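Local coordinates for DNA-entry nuclease inhibitor (Bacillus subtilis subsp. subtilis, PDB 4MQD), which inhibits the DNA-entry nuclease NucA, with which it forms a complex governing binding and entry of donor DNA into competent cells, at residues A[33-36]-A[37-40]; A[103-106]-A[107-111]. All blocks are in the same frame, centred on the assembly; numbering follows the deposited sequence.

Contact 1 of 2, residues A[33-36]-A[37-40]; sequences DWTD and EAIE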
loop_
_atom_site.group_PDB
_atom_site.type_symbol
_atom_site.label_atom_id
_atom_site.label_comp_id
_atom_site.label_asym_id
_atom_site.label_seq_id
_atom_site.Cartn_x
_atom_site.Cartn_y
_atom_site.Cartn_z
ATOM N N ASP A 33 12.330 -19.031 18.798
ATOM C CA ASP A 33 11.807 -20.351 18.442
ATOM C C ASP A 33 10.718 -20.218 17.385
ATOM O O ASP A 33 9.556 -19.951 17.705
ATOM C CB ASP A 33 11.260 -21.075 19.679
ATOM C CG ASP A 33 10.802 -22.504 19.381
ATOM O OD1 ASP A 33 11.150 -23.049 18.310
ATOM O OD2 ASP A 33 10.099 -23.089 20.232
ATOM N N TRP A 34 11.101 -20.423 16.129
ATOM C CA TRP A 34 10.184 -20.266 15.002
ATOM C C TRP A 34 9.372 -21.532 14.732
ATOM O O TRP A 34 9.602 -22.247 13.754
ATOM C CB TRP A 34 10.948 -19.823 13.756
ATOM C CG TRP A 34 11.439 -18.421 13.876
ATOM C CD1 TRP A 34 12.712 -18.016 14.155
ATOM C CD2 TRP A 34 10.656 -17.232 13.750
ATOM N NE1 TRP A 34 12.772 -16.644 14.196
ATOM C CE2 TRP A 34 11.524 -16.138 13.950
ATOM C CE3 TRP A 34 9.305 -16.984 13.476
ATOM C CZ2 TRP A 34 11.085 -14.815 13.887
ATOM C CZ3 TRP A 34 8.870 -15.668 13.415
ATOM C CH2 TRP A 34 9.759 -14.601 13.619
ATOM N N THR A 35 8.414 -21.789 15.619
ATOM C CA THR A 35 7.468 -22.886 15.458
ATOM C C THR A 35 6.467 -22.531 14.366
ATOM O O THR A 35 6.447 -21.397 13.886
ATOM C CB THR A 35 6.690 -23.147 16.761
ATOM O OG1 THR A 35 6.071 -21.931 17.199
ATOM C CG2 THR A 35 7.619 -23.673 17.859
ATOM N N ASP A 36 5.631 -23.493 13.985
ATOM C CA ASP A 36 4.575 -23.240 13.001
ATOM C C ASP A 36 3.638 -22.115 13.437
ATOM O O ASP A 36 3.160 -21.360 12.595
ATOM C CB ASP A 36 3.765 -24.512 12.718
ATOM C CG ASP A 36 4.499 -25.493 11.816
ATOM O OD1 ASP A 36 5.531 -25.121 11.217
ATOM O OD2 ASP A 36 4.036 -26.646 11.706
ATOM N N GLU A 37 3.385 -21.998 14.741
ATOM C CA GLU A 37 2.532 -20.927 15.261
ATOM C C GLU A 37 3.209 -19.564 15.114
ATOM O O GLU A 37 2.622 -18.635 14.558
ATOM C CB GLU A 37 2.156 -21.171 16.726
ATOM C CG GLU A 37 1.007 -20.292 17.207
ATOM C CD GLU A 37 0.559 -20.607 18.622
ATOM O OE1 GLU A 37 1.424 -20.857 19.487
ATOM O OE2 GLU A 37 -0.665 -20.589 18.874
ATOM N N ALA A 38 4.440 -19.453 15.610
ATOM C CA ALA A 38 5.219 -18.219 15.479
ATOM C C ALA A 38 5.437 -17.856 14.011
ATOM O O ALA A 38 5.372 -16.683 13.642
ATOM C CB ALA A 38 6.555 -18.352 16.192
ATOM N N ILE A 39 5.693 -18.870 13.185
ATOM C CA ILE A 39 5.828 -18.693 11.738
ATOM C C ILE A 39 4.550 -18.119 11.129
ATOM O O ILE A 39 4.609 -17.184 10.328
ATOM C CB ILE A 39 6.189 -20.030 11.038
ATOM C CG1 ILE A 39 7.664 -20.384 11.278
ATOM C CG2 ILE A 39 5.890 -19.977 9.540
ATOM C CD1 ILE A 39 8.651 -19.591 10.445
ATOM N N GLU A 40 3.403 -18.679 11.514
ATOM C CA GLU A 40 2.110 -18.220 10.995
ATOM C C GLU A 40 1.807 -16.800 11.482
ATOM O O GLU A 40 1.246 -15.993 10.742
ATOM C CB GLU A 40 0.976 -19.176 11.398
ATOM C CG GLU A 40 0.012 -19.517 10.269
ATOM C CD GLU A 40 -0.719 -18.307 9.716
ATOM O OE1 GLU A 40 -0.738 -18.141 8.477
ATOM O OE2 GLU A 40 -1.271 -17.522 10.515
#
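The backbone of T35 meets that of I39 where the chain leaves an inverse gamma turn centred on W34 and winds into helix 36-41. I39 N donates to T35 O at 2.7 Å and E40 N to D36 O at 2.9 Å, the first backbone bonds of the helix. T35 is the N-cap. Its OG1 sits between the backbone N and the carbonyl carbon (chi1 54°), which turns it to the first turn, where it accepts a weak but straight bond from A38 N at 3.4 Å. The methyl of A38 packs against that same OG1 and against D33 O.

W34 lies against the helix start. Its CZ3 edge comes to 3.6 Å from A38 O, near the ring plane, while CE3 touches A38 CB at 4.1 Å. I39 CD1 reaches W34 CB at 4.0 Å and approaches the indole obliquely. Beyond the segments, W34 packs on S51 and E53 of strand 49-53, and its NE1 makes a weak hydrogen bond to Q19. The cap thus gives A38 N, in the first turn, a side-chain acceptor in place of a helical backbone carbonyl, though its length implies a modest hold.

Contact 2 of 2, residues A[103-106]-A[107-111]; sequences DLPK and GDYQL
Y109 reaches back from the start of strand 107-116 to L104 and P105, in the loop that leads into it, and meets them through its hydroxyl, one ring face and its rim.

The polar link is a single hydrogen bond: Y109 OH donates to P105 O at 2.7 Å. The hydroxyl stands well above the carbonyl plane, with a C=O...OH angle of 116°, so the bond bypasses the usual lone-pair directions. Seen from the tyrosine, P105 O lies at the ring edge, in its plane. The bond ties the phenol end to the loop backbone and gives the hydroxyl of a buried tyrosine an acceptor.

The apolar contacts gather round the same ring. L104 and Y109 extend from opposite directions, and L104 CD2 lies over one face, 4.1 Å from the ring centroid and 17° off the normal, a CH-pi contact shifted toward the rim. L104 CG packs on Y109 CZ at 3.7 Å, and L104 CD1 meets Y109 CE2 at 3.9 Å; with CG of L104 anti to the backbone N (chi1 -167°), the isobutyl group is carried across to the ring. The pyrrolidine of P105 crosses the tyrosine at about a right angle, P105 CD lying 3.4 Å from Y109 OH.

The loop joins two sheets, running from strand 100-102 at the margin of the antiparallel one to strand 107-116 of the mixed one. In the mixed sheet, Y109 pairs through its backbone with F83, and its side chain packs on A132 and S134 of strand 127-134; both it and L104 touch L66 and V85.

The backbone conformation also matters at G107: its backbone angles would jam a beta carbon against K106 O, and glycine avoids this where the loop becomes strand.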
loop_
_atom_site.group_PDB
_atom_site.type_symbol
_atom_site.label_atom_id
_atom_site.label_comp_id
_atom_site.label_asym_id
_atom_site.label_seq_id
_atom_site.Cartn_x
_atom_site.Cartn_y
_atom_site.Cartn_z
ATOM N N ASP A 103 17.720 6.086 15.133
ATOM C CA ASP A 103 17.526 6.991 16.261
ATOM C C ASP A 103 16.035 7.135 16.581
ATOM O O ASP A 103 15.375 8.074 16.133
ATOM C CB ASP A 103 18.153 8.358 15.953
ATOM C CG ASP A 103 18.132 9.299 17.144
ATOM O OD1 ASP A 103 18.338 8.831 18.284
ATOM O OD2 ASP A 103 17.919 10.512 16.937
ATOM N N LEU A 104 15.517 6.184 17.351
ATOM C CA LEU A 104 14.119 6.186 17.774
ATOM C C LEU A 104 14.050 6.591 19.248
ATOM O O LEU A 104 14.749 6.005 20.077
ATOM C CB LEU A 104 13.517 4.795 17.576
ATOM C CG LEU A 104 11.995 4.660 17.662
ATOM C CD1 LEU A 104 11.305 5.449 16.559
ATOM C CD2 LEU A 104 11.596 3.193 17.591
ATOM N N PRO A 105 13.219 7.596 19.586
ATOM C CA PRO A 105 13.123 8.034 20.985
ATOM C C PRO A 105 12.554 6.980 21.937
ATOM O O PRO A 105 11.964 5.991 21.494
ATOM C CB PRO A 105 12.171 9.238 20.924
ATOM C CG PRO A 105 12.146 9.664 19.500
ATOM C CD PRO A 105 12.409 8.439 18.687
ATOM N N LYS A 106 12.735 7.210 23.235
ATOM C CA LYS A 106 12.160 6.347 24.268
ATOM C C LYS A 106 10.640 6.433 24.224
ATOM O O LYS A 106 10.083 7.484 23.905
ATOM C CB LYS A 106 12.635 6.769 25.663
ATOM C CG LYS A 106 14.139 6.705 25.881
ATOM C CD LYS A 106 14.501 6.790 27.362
ATOM C CE LYS A 106 14.160 8.138 27.988
ATOM N NZ LYS A 106 14.925 9.268 27.389
ATOM N N GLY A 107 9.976 5.327 24.548
ATOM C CA GLY A 107 8.518 5.297 24.620
ATOM C C GLY A 107 7.906 4.055 24.007
ATOM O O GLY A 107 8.612 3.155 23.548
ATOM N N ASP A 108 6.576 4.020 24.005
ATOM C CA ASP A 108 5.817 2.895 23.473
ATOM C C ASP A 108 5.418 3.158 22.027
ATOM O O ASP A 108 5.170 4.302 21.637
ATOM C CB ASP A 108 4.564 2.655 24.319
ATOM C CG ASP A 108 4.889 2.358 25.770
ATOM O OD1 ASP A 108 5.828 1.575 26.025
ATOM O OD2 ASP A 108 4.200 2.903 26.656
ATOM N N TYR A 109 5.370 2.090 21.237
ATOM C CA TYR A 109 5.013 2.183 19.828
ATOM C C TYR A 109 4.155 1.001 19.403
ATOM O O TYR A 109 4.152 -0.043 20.056
ATOM C CB TYR A 109 6.272 2.198 18.956
ATOM C CG TYR A 109 7.216 3.353 19.206
ATOM C CD1 TYR A 109 8.165 3.293 20.224
ATOM C CD2 TYR A 109 7.178 4.492 18.412
ATOM C CE1 TYR A 109 9.038 4.345 20.452
ATOM C CE2 TYR A 109 8.048 5.547 18.632
ATOM C CZ TYR A 109 8.977 5.468 19.652
ATOM O OH TYR A 109 9.845 6.514 19.873
ATOM N N GLN A 110 3.420 1.183 18.310
ATOM C CA GLN A 110 2.829 0.071 17.574
ATOM C C GLN A 110 3.699 -0.162 16.348
ATOM O O GLN A 110 3.615 0.578 15.361
ATOM C CB GLN A 110 1.385 0.370 17.165
ATOM C CG GLN A 110 0.379 0.251 18.302
ATOM C CD GLN A 110 0.240 -1.167 18.835
ATOM O OE1 GLN A 110 0.596 -2.141 18.167
ATOM N NE2 GLN A 110 -0.283 -1.286 20.048
ATOM N N LEU A 111 4.551 -1.180 16.435
ATOM C CA LEU A 111 5.504 -1.491 15.380
ATOM C C LEU A 111 4.857 -2.408 14.350
ATOM O O LEU A 111 4.472 -3.535 14.674
ATOM C CB LEU A 111 6.745 -2.159 15.975
ATOM C CG LEU A 111 7.972 -2.261 15.066
ATOM C CD1 LEU A 111 8.570 -0.884 14.813
ATOM C CD2 LEU A 111 9.010 -3.191 15.676
#

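In the fold
Contacts 1 and 2 both lie where a loop passes into regular structure, one entering a helix and the other a strand. Their centres are 25 Å apart and their nearest atoms about 12 Å, so they do not touch, and 33-40 closes well before 103-111 opens. Contact 1 is at the surface, its centre about 17 Å from the centre of the chain, against the antiparallel sheet through strand 49-53. Contact 2, with its centre about 13 Å from the centre of the chain, is partly buried and enters the mixed sheet through strand 107-116, although its loop starts from strand 100-102 of the antiparallel one. Neither contact meets the other protein chain of the assembly.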